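Local coordinates for hypothetical protein DUF871 (PDB 2P0O), which is of unknown function but is probably a 6-phospho-N-acetylmuramidase (MupG-like) with a TIM-barrel domain and a cyclophilin-like domain, at residues A[145-150]-A[190-195]; A[309-314]-A[328-333]. All blocks are in the same frame, centred on the assembly; numbering follows the deposited sequence.

Contact 1: A[145-150]-A[190-195]; sequences HNYYPR and AGLPTL
Two loops at the C-terminal ends of neighbouring parallel strands of the TIM barrel meet here: segment 145-150 directly follows strand 141-144, and segment 190-195 belongs to the long loop after strand 173-178. They run almost antiparallel, yet neither is a regular strand. Two hydrogen bonds join them. Thr194 places OG1 anti to its carbonyl carbon (chi1 -66°) and donates from OG1 to Asn146 O at 2.8 Å, approaching from 27° above the carbonyl plane; since Phe177 N also bonds to OG1, the buried hydroxyl bridges the Asn146 carbonyl to strand 173-178. Tyr148 N reaches Pro193 O at 2.9 Å, but the bend at the hydrogen marks this bond as weak. Pro193 O also takes a CA-H contact from Tyr147 CA at 3.3 Å.

Tyr147 holds its ring in the crowded position between N and the carbonyl carbon (chi1 51°), side by side with Leu192. Leu192 CD1 sits over one face of the Tyr147 ring, 3.9 Å from the centroid and offset toward the rim, a CH-pi contact, while Leu192 CD2, the other branch, packs against Pro149 CG at 3.9 Å. At the far end a water accepts from Ala190 N and lies within hydrogen-bonding distance of Pro149 O and Gly191 O, bridging the backbones.

Beyond the pair, Asn146 OD1 meets Arg97 on strand 95-98, and Leu192 N bonds to Asp223 after strand 218-221. The Tyr147 ring stands edge-to-face with Phe177 on strand 173-178, and His145 NE2 bonds to Asn164 of helix 157-169.

Contact 2: A[309-314]-A[328-333]; sequences NEKYGR and KDEKVN
Asn309 carries CG between its backbone N and carbonyl carbon (chi1 61°), and its amide, turned by chi2 of 53°, lies against the backbone of 330-331. Lys331 starts with CG anti to the carbonyl carbon, then bends at chi3 (-74°) and chi4, folding its end across Tyr312.

Asn309 ND2 points one N-H almost straight at Glu330 O, 3.0 Å away and on a lone pair in the carbonyl plane. The other N-H of Asn309 ND2 goes to Asn333 OD1, also at 3.0 Å but from well above that amide's plane; Asn333 OD1 accepts from Glu295 N as well, and Asn333 ND2 bonds to Glu293 O. Both acceptors lie close to the Asn309 amide plane, so its rotation is fixed. Asn309 OD1 accepts from Lys311 N, forming an Asx turn at the start of the 3-10 segment, and Asn309 N donates to Lys331 O at 2.9 Å.

These bonds join the turn after strand 304-308 to the type I turn Asp329-Val332 that leads into its antiparallel neighbour, strand 332-337, an outermost strand of the C-terminal domain's four-stranded sheet. Asp329 makes a second Asx turn, its OD1 taking Lys331 N on the anti lone pair and Lys331 NZ on the syn one, the latter a 2.8 Å salt bridge.

Held there, Lys331 crosses the Tyr312 ring at about a right angle. Lys331 CE lies over the Tyr312 face, 3.6 Å from the ring centroid in a CH-pi contact, with Lys331 NZ above the same face in a cation-pi interaction at 4.6 Å. Val332 CG2 touches the ring edge at CE2. One water links Tyr312 OH to Asp329 OD2 and another links it to Lys331 NZ. On the exposed flank, Lys311 NZ reaches toward Glu330 OE1, a long salt bridge at 3.6 Å, while a water connects Lys311 NZ to Glu330 O.

Contact 1 and contact 2 belong to different domains, the TIM barrel and the C-terminal cyclophilin-like region, and follow each other in series along the chain. Their centres are about 45 Å apart and their nearest atoms about 33 Å, so neither touches the other. The centre of contact 1 is about 13 Å from the centre of the chain, that of contact 2 about 38 Å, toward its periphery. The bound sodium ion, at Met211, Asp213 and Val216, is about 12 Å from the His145 side chain. Active sites of TIM barrels lie at the C-terminal ends of the strands, which makes contact 1 the likelier of the two to border a substrate pocket; its position alone assigns no catalytic residue.

Contact 1: A[145-150]-A[190-195]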
# COMPACT_ATOMS: atom_id res chain seq x y z
N HIS A 145 -3.15 1.40 -13.28
CA HIS A 145 -4.51 0.93 -13.09
C HIS A 145 -5.36 2.06 -12.58
O HIS A 145 -4.86 3.07 -12.09
CB HIS A 145 -4.53 -0.20 -12.09
CG HIS A 145 -4.04 -1.49 -12.67
ND1 HIS A 145 -4.85 -2.32 -13.42
CD2 HIS A 145 -2.83 -2.09 -12.60
CE1 HIS A 145 -4.15 -3.37 -13.79
NE2 HIS A 145 -2.92 -3.26 -13.31
N ASN A 146 -6.65 1.90 -12.71
CA ASN A 146 -7.60 2.83 -12.19
C ASN A 146 -7.93 2.51 -10.76
O ASN A 146 -7.51 1.46 -10.24
CB ASN A 146 -8.86 2.73 -13.03
CG ASN A 146 -8.64 3.20 -14.45
OD1 ASN A 146 -7.84 4.09 -14.71
ND2 ASN A 146 -9.40 2.62 -15.39
N TYR A 147 -8.70 3.40 -10.12
CA TYR A 147 -9.35 3.08 -8.83
C TYR A 147 -10.86 3.14 -8.95
O TYR A 147 -11.40 3.62 -9.95
CB TYR A 147 -8.84 3.94 -7.67
CG TYR A 147 -8.87 5.43 -7.94
CD1 TYR A 147 -10.08 6.11 -8.01
CD2 TYR A 147 -7.69 6.14 -8.11
CE1 TYR A 147 -10.13 7.49 -8.26
CE2 TYR A 147 -7.73 7.52 -8.37
CZ TYR A 147 -8.95 8.18 -8.42
OH TYR A 147 -9.01 9.53 -8.65
N TYR A 148 -11.55 2.64 -7.93
CA TYR A 148 -12.98 2.36 -8.09
C TYR A 148 -13.74 2.86 -6.90
O TYR A 148 -13.83 2.14 -5.91
CB TYR A 148 -13.19 0.86 -8.34
CG TYR A 148 -12.48 0.43 -9.59
CD1 TYR A 148 -13.09 0.57 -10.87
CD2 TYR A 148 -11.19 -0.03 -9.54
CE1 TYR A 148 -12.39 0.22 -12.03
CE2 TYR A 148 -10.49 -0.37 -10.70
CZ TYR A 148 -11.08 -0.22 -11.92
OH TYR A 148 -10.36 -0.60 -13.04
N PRO A 149 -14.31 4.10 -7.00
CA PRO A 149 -15.12 4.67 -5.92
C PRO A 149 -16.36 3.85 -5.57
O PRO A 149 -16.73 3.78 -4.40
CB PRO A 149 -15.57 6.04 -6.47
CG PRO A 149 -14.61 6.38 -7.57
CD PRO A 149 -14.26 4.99 -8.17
N ARG A 150 -17.02 3.25 -6.57
CA ARG A 150 -18.26 2.56 -6.29
C ARG A 150 -17.97 1.14 -5.81
O ARG A 150 -17.36 0.35 -6.54
CB ARG A 150 -19.20 2.53 -7.51
CG ARG A 150 -20.62 1.93 -7.18
CD ARG A 150 -21.42 1.72 -8.44
NE ARG A 150 -22.73 1.02 -8.36
CZ ARG A 150 -22.92 -0.26 -8.04
NH1 ARG A 150 -24.15 -0.79 -8.08
NH2 ARG A 150 -21.89 -1.03 -7.66
N ALA A 190 -16.18 5.19 0.24
CA ALA A 190 -15.98 3.77 0.41
C ALA A 190 -14.55 3.36 0.04
O ALA A 190 -14.27 2.15 -0.10
CB ALA A 190 -16.96 3.02 -0.46
N GLY A 191 -13.67 4.33 -0.15
CA GLY A 191 -12.25 4.03 -0.43
C GLY A 191 -12.02 3.96 -1.93
O GLY A 191 -12.97 3.78 -2.68
N LEU A 192 -10.78 4.12 -2.37
CA LEU A 192 -10.41 4.07 -3.79
C LEU A 192 -9.44 2.94 -4.04
O LEU A 192 -8.24 3.16 -4.31
CB LEU A 192 -9.79 5.40 -4.24
CG LEU A 192 -10.67 6.67 -4.05
CD1 LEU A 192 -10.01 7.93 -4.58
CD2 LEU A 192 -12.05 6.54 -4.65
N PRO A 193 -9.94 1.70 -3.98
CA PRO A 193 -9.06 0.60 -4.28
C PRO A 193 -8.99 0.38 -5.79
O PRO A 193 -9.89 0.78 -6.52
CB PRO A 193 -9.77 -0.59 -3.63
CG PRO A 193 -11.23 -0.27 -3.83
CD PRO A 193 -11.33 1.24 -3.69
N THR A 194 -7.94 -0.28 -6.24
CA THR A 194 -7.94 -0.95 -7.53
C THR A 194 -8.64 -2.32 -7.45
O THR A 194 -9.48 -2.61 -8.28
CB THR A 194 -6.49 -1.11 -8.05
OG1 THR A 194 -5.95 0.18 -8.32
CG2 THR A 194 -6.43 -1.94 -9.31
N LEU A 195 -8.24 -3.16 -6.51
CA LEU A 195 -8.75 -4.52 -6.42
C LEU A 195 -9.90 -4.51 -5.45
O LEU A 195 -9.78 -3.96 -4.35
CB LEU A 195 -7.68 -5.50 -5.93
CG LEU A 195 -6.58 -5.84 -6.96
CD1 LEU A 195 -5.26 -6.03 -6.28
CD2 LEU A 195 -6.89 -7.07 -7.77
O HOH W 1 -15.52 5.55 -2.63

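Contact 2: A[309-314]-A[328-333]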
# COMPACT_ATOMS: atom_id res chain seq x y z
N ASN A 309 1.23 -25.50 26.65
CA ASN A 309 1.40 -25.66 28.10
C ASN A 309 2.25 -26.90 28.44
O ASN A 309 2.78 -27.55 27.52
CB ASN A 309 0.06 -25.60 28.87
CG ASN A 309 -0.93 -26.69 28.45
OD1 ASN A 309 -0.61 -27.89 28.45
ND2 ASN A 309 -2.15 -26.28 28.11
N GLU A 310 2.36 -27.22 29.73
CA GLU A 310 3.21 -28.32 30.20
C GLU A 310 2.76 -29.69 29.68
O GLU A 310 3.57 -30.65 29.63
CB GLU A 310 3.32 -28.31 31.74
CG GLU A 310 2.06 -28.73 32.47
CD GLU A 310 2.11 -28.48 33.99
OE1 GLU A 310 3.03 -28.98 34.69
OE2 GLU A 310 1.20 -27.79 34.49
N LYS A 311 1.50 -29.80 29.27
CA LYS A 311 0.98 -31.08 28.73
C LYS A 311 1.59 -31.40 27.38
O LYS A 311 1.51 -32.54 26.96
CB LYS A 311 -0.55 -31.11 28.61
CG LYS A 311 -1.27 -31.11 29.95
CD LYS A 311 -2.76 -31.00 29.79
CE LYS A 311 -3.41 -30.95 31.16
NZ LYS A 311 -4.88 -30.91 31.05
N TYR A 312 2.18 -30.41 26.72
CA TYR A 312 2.79 -30.62 25.41
C TYR A 312 4.25 -31.00 25.54
O TYR A 312 4.98 -31.02 24.55
CB TYR A 312 2.65 -29.38 24.51
CG TYR A 312 2.05 -29.69 23.13
CD1 TYR A 312 2.38 -30.86 22.47
CD2 TYR A 312 1.16 -28.80 22.51
CE1 TYR A 312 1.86 -31.16 21.22
CE2 TYR A 312 0.60 -29.08 21.27
CZ TYR A 312 0.97 -30.28 20.62
OH TYR A 312 0.46 -30.62 19.37
N GLY A 313 4.68 -31.30 26.78
CA GLY A 313 6.01 -31.85 27.03
C GLY A 313 7.09 -30.94 26.50
O GLY A 313 7.10 -29.76 26.83
N ARG A 314 7.97 -31.45 25.65
CA ARG A 314 9.07 -30.64 25.14
C ARG A 314 8.65 -29.43 24.29
O ARG A 314 9.45 -28.52 24.07
CB ARG A 314 10.16 -31.49 24.46
CG ARG A 314 9.87 -31.91 23.04
CD ARG A 314 11.18 -32.01 22.24
NE ARG A 314 10.92 -32.40 20.85
CZ ARG A 314 11.21 -33.60 20.34
NH1 ARG A 314 10.91 -33.85 19.07
NH2 ARG A 314 11.79 -34.53 21.10
N LYS A 328 -9.98 -26.68 19.44
CA LYS A 328 -9.54 -26.79 20.84
C LYS A 328 -8.49 -27.90 21.03
O LYS A 328 -8.64 -28.99 20.49
CB LYS A 328 -10.77 -27.17 21.67
CG LYS A 328 -10.59 -27.20 23.17
CD LYS A 328 -11.16 -28.46 23.81
CE LYS A 328 -12.68 -28.53 23.74
NZ LYS A 328 -13.33 -27.49 24.59
N ASP A 329 -7.45 -27.61 21.81
CA ASP A 329 -6.42 -28.60 22.18
C ASP A 329 -6.06 -28.39 23.66
O ASP A 329 -5.58 -27.31 24.03
CB ASP A 329 -5.20 -28.44 21.24
CG ASP A 329 -4.14 -29.54 21.42
OD1 ASP A 329 -3.83 -29.92 22.56
OD2 ASP A 329 -3.56 -29.99 20.40
N GLU A 330 -6.28 -29.40 24.51
CA GLU A 330 -6.01 -29.30 25.98
C GLU A 330 -4.57 -28.86 26.28
O GLU A 330 -4.30 -28.30 27.35
CB GLU A 330 -6.30 -30.63 26.71
CG GLU A 330 -5.48 -31.86 26.14
CD GLU A 330 -5.14 -32.98 27.16
OE1 GLU A 330 -5.78 -33.03 28.26
OE2 GLU A 330 -4.24 -33.82 26.83
N LYS A 331 -3.66 -29.13 25.34
CA LYS A 331 -2.24 -28.87 25.53
C LYS A 331 -1.80 -27.49 25.09
O LYS A 331 -0.62 -27.16 25.22
CB LYS A 331 -1.41 -29.92 24.79
CG LYS A 331 -1.83 -31.36 25.04
CD LYS A 331 -0.86 -32.33 24.35
CE LYS A 331 -1.03 -32.36 22.83
NZ LYS A 331 -2.45 -32.31 22.33
N VAL A 332 -2.73 -26.68 24.60
CA VAL A 332 -2.41 -25.37 23.99
C VAL A 332 -3.26 -24.30 24.66
O VAL A 332 -4.49 -24.29 24.46
CB VAL A 332 -2.70 -25.38 22.45
CG1 VAL A 332 -2.49 -23.99 21.80
CG2 VAL A 332 -1.87 -26.45 21.71
N ASN A 333 -2.65 -23.41 25.47
CA ASN A 333 -3.37 -22.27 26.06
C ASN A 333 -3.70 -21.21 25.02
O ASN A 333 -2.84 -20.85 24.18
CB ASN A 333 -2.56 -21.62 27.18
CG ASN A 333 -2.42 -22.51 28.40
OD1 ASN A 333 -3.13 -23.51 28.55
ND2 ASN A 333 -1.51 -22.14 29.28
O HOH W 2 -5.53 -28.66 29.79
O HOH W 3 -1.55 -28.94 18.71
O HOH W 4 -1.42 -32.72 19.70